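Local coordinates for ActII protein (Streptomyces coelicolor, PDB 2OPT) that is a TetR-like transcriptional repressor that binds actinorhodin or its biosynthetic precursor (S)-DNPA and probably binds regulatory DNA through a helix-turn-helix motif, at residues G73-A76 and E77-E81; R116-N119 and L120-S123; C83-L86 and R87-F90. All coordinates share one frame; numbering follows the deposited sequence. Where two conformers were deposited one is given.

Contact 1 of 3, residues G73-A76 and E77-E81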
# COMPACT_ATOMS: atom_id res chain seq x y z
N GLY A 73 12.10 25.85 10.18
CA GLY A 73 12.48 26.19 8.83
C GLY A 73 12.98 25.09 7.94
O GLY A 73 13.22 25.34 6.76
N ARG A 74 13.15 23.87 8.47
CA ARG A 74 13.52 22.72 7.63
C ARG A 74 12.48 21.62 7.61
O ARG A 74 12.84 20.47 7.37
CB ARG A 74 14.84 22.05 8.07
CG ARG A 74 16.08 22.87 7.80
CD ARG A 74 17.30 22.02 7.44
NE ARG A 74 17.42 20.77 8.18
CZ ARG A 74 17.46 19.56 7.62
NH1 ARG A 74 17.58 18.50 8.38
NH2 ARG A 74 17.39 19.40 6.30
N TRP A 75 11.23 21.95 7.87
CA TRP A 75 10.23 20.89 8.09
C TRP A 75 10.16 19.89 6.94
O TRP A 75 10.31 18.69 7.14
CB TRP A 75 8.85 21.49 8.36
CG TRP A 75 7.79 20.49 8.75
CD1 TRP A 75 7.59 20.00 9.99
CD2 TRP A 75 6.78 19.90 7.90
NE1 TRP A 75 6.52 19.12 9.98
CE2 TRP A 75 6.01 19.04 8.72
CE3 TRP A 75 6.47 19.99 6.54
CZ2 TRP A 75 4.92 18.28 8.22
CZ3 TRP A 75 5.43 19.23 6.03
CH2 TRP A 75 4.62 18.42 6.88
N ALA A 76 9.99 20.39 5.73
CA ALA A 76 9.69 19.52 4.58
C ALA A 76 10.83 18.54 4.30
O ALA A 76 10.59 17.37 4.01
CB ALA A 76 9.41 20.34 3.36
N GLU A 77 12.07 19.03 4.34
CA GLU A 77 13.20 18.19 4.12
C GLU A 77 13.42 17.18 5.28
O GLU A 77 13.93 16.12 5.06
CB GLU A 77 14.43 19.06 3.87
CG GLU A 77 14.32 19.89 2.59
CD GLU A 77 14.37 19.04 1.29
OE1 GLU A 77 15.36 18.29 1.10
OE2 GLU A 77 13.43 19.13 0.46
N GLN A 78 13.02 17.54 6.50
CA GLN A 78 13.15 16.59 7.62
C GLN A 78 12.15 15.42 7.50
O GLN A 78 12.45 14.29 7.87
CB GLN A 78 12.94 17.31 8.96
CG GLN A 78 14.13 18.08 9.41
CD GLN A 78 14.04 18.48 10.86
OE1 GLN A 78 13.09 19.14 11.29
NE2 GLN A 78 15.10 18.19 11.59
N VAL A 79 10.95 15.72 7.01
CA VAL A 79 9.96 14.67 6.73
C VAL A 79 10.52 13.78 5.61
O VAL A 79 10.60 12.56 5.75
CB VAL A 79 8.59 15.29 6.37
CG1 VAL A 79 7.54 14.21 6.18
CG2 VAL A 79 8.14 16.15 7.53
N LYS A 80 10.94 14.35 4.50
CA LYS A 80 11.68 13.55 3.52
C LYS A 80 12.73 12.66 4.13
O LYS A 80 12.77 11.45 3.84
CB LYS A 80 12.33 14.46 2.49
CG LYS A 80 11.26 15.12 1.62
CD LYS A 80 11.87 16.00 0.52
CE LYS A 80 10.74 16.45 -0.43
NZ LYS A 80 11.36 17.30 -1.46
N GLU A 81 13.59 13.25 4.96
CA GLU A 81 14.73 12.56 5.60
C GLU A 81 14.28 11.34 6.38
O GLU A 81 14.88 10.26 6.30
CB GLU A 81 15.44 13.50 6.59
CG GLU A 81 16.35 12.74 7.61
CD GLU A 81 16.90 13.60 8.77
OE1 GLU A 81 16.71 14.82 8.79
OE2 GLU A 81 17.56 13.01 9.66
O HOH W 1 17.54 16.91 10.51
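V79 lays its CG2 methyl over one face of the W75 indole. V79 CG2 lies 3.9 Å from the centroid of the W75 six-membered ring and 13° off the ring normal. This is a CH-pi contact, with the methyl above the middle of the benzene part. W75 places CG anti to its backbone N (chi1 -174°), which carries the ring forward along the helix to the V79 side chain. On another side of the same turn, R74 reaches forward over Q78. Q78 CG sits against one face of the R74 guanidinium, 3.6 Å from R74 NH1. The guanidinium and the Q78 amide are not stacked, since their planes are 59° apart. At the guanidinium edge, a water accepts a weak bond from R74 NH1 and an ordinary one from Q78 NE2 at 3.0 Å. It donates to E81 OE1. A long salt bridge of 3.8 Å also joins R74 NH1 to E81 OE1. E81 has two conformers, so its share in this group is doubtful. The residues form the first turns of helix 75-92 in the C-terminal domain of the TetR-like fold, with R74 at the N-cap position. Backbone bonds from Q78 N to R74 O (3.1 Å), V79 N to W75 O (3.0 Å) and K80 N to A76 O (3.1 Å) set the side-chain spacing. The chain just before the helix steadies the polar ends: E71 OE1 pairs with R74 NE, Q78 OE1 accepts from E71 N, and Q78 NE2 donates to E69 O. L213 and L121 pack on W75, and I209 of helix 197-219 touches A76.

Contact 2 of 3, residues R116-N119 and L120-S123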
# COMPACT_ATOMS: atom_id res chain seq x y z
N ARG A 116 8.13 10.54 18.02
CA ARG A 116 8.98 11.48 17.36
C ARG A 116 8.40 11.92 16.01
O ARG A 116 8.44 13.11 15.68
CB ARG A 116 10.37 10.84 17.19
CG ARG A 116 11.04 10.60 18.59
CD ARG A 116 12.42 9.96 18.46
NE ARG A 116 13.31 10.90 17.79
CZ ARG A 116 13.93 11.92 18.39
NH1 ARG A 116 13.72 12.19 19.70
NH2 ARG A 116 14.74 12.72 17.66
N THR A 117 7.85 10.97 15.25
CA THR A 117 7.19 11.29 13.98
C THR A 117 6.07 12.31 14.20
O THR A 117 6.01 13.36 13.55
CB THR A 117 6.61 10.01 13.33
OG1 THR A 117 7.67 9.12 12.94
CG2 THR A 117 5.77 10.36 12.06
N MET A 118 5.19 12.01 15.13
CA MET A 118 4.11 12.92 15.37
C MET A 118 4.62 14.25 15.90
O MET A 118 4.07 15.29 15.56
CB MET A 118 3.14 12.32 16.38
CG MET A 118 2.40 11.13 15.79
SD MET A 118 1.46 11.56 14.29
CE MET A 118 1.44 9.99 13.48
N ASN A 119 5.64 14.24 16.76
CA ASN A 119 6.24 15.48 17.18
C ASN A 119 6.63 16.30 15.96
O ASN A 119 6.32 17.50 15.89
CB ASN A 119 7.43 15.26 18.13
CG ASN A 119 7.73 16.48 18.98
OD1 ASN A 119 6.84 17.08 19.56
ND2 ASN A 119 8.99 16.82 19.09
N LEU A 120 7.30 15.67 14.99
CA LEU A 120 7.79 16.42 13.81
C LEU A 120 6.63 16.96 12.97
O LEU A 120 6.66 18.11 12.52
CB LEU A 120 8.63 15.51 12.91
CG LEU A 120 9.38 16.10 11.69
CD1 LEU A 120 10.23 17.31 12.05
CD2 LEU A 120 10.22 15.04 10.97
N LEU A 121 5.65 16.12 12.72
CA LEU A 121 4.48 16.50 11.90
C LEU A 121 3.72 17.68 12.49
O LEU A 121 3.48 18.68 11.82
CB LEU A 121 3.57 15.30 11.65
CG LEU A 121 4.19 14.17 10.80
CD1 LEU A 121 3.37 12.86 10.86
CD2 LEU A 121 4.52 14.55 9.34
N ARG A 122 3.36 17.59 13.76
CA ARG A 122 2.76 18.71 14.46
C ARG A 122 3.59 19.99 14.52
O ARG A 122 3.05 21.09 14.50
CB ARG A 122 2.34 18.31 15.88
CG ARG A 122 1.36 17.17 15.88
CD ARG A 122 0.17 17.49 16.71
NE ARG A 122 0.42 17.05 18.06
CZ ARG A 122 -0.24 17.42 19.15
NH1 ARG A 122 -1.27 18.28 19.07
NH2 ARG A 122 0.15 16.93 20.32
N SER A 123 4.90 19.86 14.65
CA SER A 123 5.77 21.01 14.66
C SER A 123 5.63 21.82 13.37
O SER A 123 5.95 22.98 13.35
CB SER A 123 7.21 20.58 14.86
OG SER A 123 7.73 20.15 13.62
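R122 passes M118 with CG 3.3 Å from M118 O, then sends its flat guanidinium outward, where NE is held at the subunit interface. The amide of N119, one turn away from S123, is the other flat group used there. Neither plane is stacked on a side chain of the two turns. N184 of the second subunit meets both: its OD1 accepts from R122 NE, and its ND2 donates to N119 OD1. The two bonds use both ends of that amide and should resist its turning. These are late turns of helix 108-123 of the TetR-like C-terminal domain. One flank thus belongs to the dimer contact, while L121 faces W75 and L138 of its own chain. T117 and L121 lie side by side and point the same way, with T117 CG2 3.7 Å from L121 CD1. M118 comes to the same methyl from another direction, its SD 4.1 Å from L121 CD1. Underneath run the helical bonds, L121 N to T117 O at 2.9 Å and R122 N to M118 O at 3.0 Å. S123 turns OG between its backbone N and carbonyl carbon (chi1 81°), back over the preceding turn. From there S123 OG donates to L120 O at 2.6 Å. The indole NE1 of W75 is a second donor to L120 O, so this carbonyl links helices 108-123 and 75-92.

Contact 3 of 3, residues C83-L86 and R87-F90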
# COMPACT_ATOMS: atom_id res chain seq x y z
N CYS A 83 11.47 9.75 6.01
CA CYS A 83 10.87 8.79 5.08
C CYS A 83 11.95 7.99 4.36
O CYS A 83 11.81 6.79 4.14
CB CYS A 83 9.98 9.50 4.07
SG CYS A 83 8.39 10.06 4.74
N ARG A 84 13.03 8.67 3.98
CA ARG A 84 14.15 8.02 3.32
C ARG A 84 14.83 7.02 4.25
O ARG A 84 15.31 5.97 3.81
CB ARG A 84 15.17 9.06 2.85
CG ARG A 84 14.74 9.83 1.60
CD ARG A 84 15.86 10.73 1.10
NE ARG A 84 15.35 11.84 0.30
CZ ARG A 84 15.59 13.12 0.56
NH1 ARG A 84 15.08 14.07 -0.22
NH2 ARG A 84 16.33 13.46 1.61
N SER A 85 14.84 7.34 5.54
CA SER A 85 15.38 6.42 6.57
C SER A 85 14.59 5.12 6.72
O SER A 85 15.14 4.02 6.84
CB SER A 85 15.43 7.15 7.93
OG SER A 85 16.29 6.48 8.87
N LEU A 86 13.27 5.24 6.71
CA LEU A 86 12.43 4.09 6.70
C LEU A 86 12.63 3.24 5.46
O LEU A 86 12.70 2.01 5.54
CB LEU A 86 10.97 4.57 6.71
CG LEU A 86 9.96 3.46 6.95
CD1 LEU A 86 10.14 2.64 8.26
CD2 LEU A 86 8.57 4.09 6.93
N ARG A 87 12.77 3.89 4.31
CA ARG A 87 12.97 3.18 3.06
C ARG A 87 14.27 2.42 3.10
O ARG A 87 14.35 1.29 2.64
CB ARG A 87 12.95 4.18 1.88
CG ARG A 87 13.26 3.53 0.52
CD ARG A 87 13.55 4.57 -0.61
NE ARG A 87 13.58 3.96 -1.96
CZ ARG A 87 14.32 4.42 -2.94
NH1 ARG A 87 15.10 5.48 -2.77
NH2 ARG A 87 14.30 3.81 -4.10
N ARG A 88 15.30 3.05 3.65
CA ARG A 88 16.64 2.48 3.77
C ARG A 88 16.56 1.16 4.53
O ARG A 88 17.14 0.15 4.14
CB ARG A 88 17.49 3.50 4.54
CG ARG A 88 19.00 3.24 4.66
CD ARG A 88 19.64 4.51 5.17
NE ARG A 88 19.50 5.56 4.18
CZ ARG A 88 19.08 6.80 4.44
NH1 ARG A 88 18.98 7.66 3.43
NH2 ARG A 88 18.84 7.18 5.69
N MET A 89 15.79 1.18 5.63
CA MET A 89 15.67 0.05 6.54
C MET A 89 15.07 -1.15 5.82
O MET A 89 15.59 -2.21 5.87
CB MET A 89 14.79 0.44 7.75
CG MET A 89 14.51 -0.71 8.72
SD MET A 89 13.03 -0.41 9.70
CE MET A 89 11.69 -0.65 8.53
N PHE A 90 13.92 -0.94 5.16
CA PHE A 90 13.29 -1.97 4.30
C PHE A 90 14.25 -2.53 3.24
O PHE A 90 14.33 -3.74 3.07
CB PHE A 90 12.08 -1.38 3.61
CG PHE A 90 10.87 -1.23 4.54
CD1 PHE A 90 10.45 -2.29 5.32
CD2 PHE A 90 10.19 -0.02 4.64
CE1 PHE A 90 9.32 -2.15 6.19
CE2 PHE A 90 9.09 0.11 5.50
CZ PHE A 90 8.68 -0.95 6.26
O HOH W 2 18.89 6.63 8.25
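L86 and F90 are brought together by different first torsions. L86 CG is anti to the backbone N (chi1 -170°), while F90 CG is anti to the carbonyl carbon (chi1 -76°). The two side chains therefore run side by side and point the same way, with L86 CG 3.8 Å from F90 CE2. They are an i to i+4 pair in the middle of helix 75-92, within the C-terminal domain of the TetR-like fold. M89 joins them from the neighbouring position. M89 CE lies 3.6 Å from L86 CD1 and stands over the centre of one face of the F90 ring. M89 has two conformers, so this methyl position is not certain. F90 also rests on the helix backbone, with CD2 3.4 Å from L86 O. L86 O accepts the helical bond from F90 N at 3.2 Å. Residues of helices 96-100 and 128-150, such as A97 and A146, pack on F90. With an alanine here, L86 and M89 would probably lose their aromatic neighbour, and a gap would open toward helices 96-100 and 128-150. R84 and R87 reach helix 197-219 instead, in salt bridges with E202 and D198. R88 curls back along its own helix, and R84 O lies over one face of its guanidinium, again in one of two conformers. S85 OG accepts a bond from E66 N. A water donates to S85 OG at 2.7 Å and, in the plane of the R88 guanidinium, accepts from NH2 at 2.6 Å.

Overall arrangement
All three contacts are local, within single helices, so none closes a long loop. From the N terminus, contact 1 comes first, in the opening turns of helix 75-92. Contact 3 follows further along the same helix, its centre about 15 Å from that of contact 1. Contact 2 comes last, in the late turns of helix 108-123. They stand in series, with no nesting or crossing. Contacts 1 and 2 touch directly through W75 and Q78 against L120 and S123, which ties the two helices together. Contacts 2 and 3 do not touch, their nearest atoms being about 7 Å apart. Contacts 1 and 3 adjoin helix 197-219, while contact 2 reaches the second subunit.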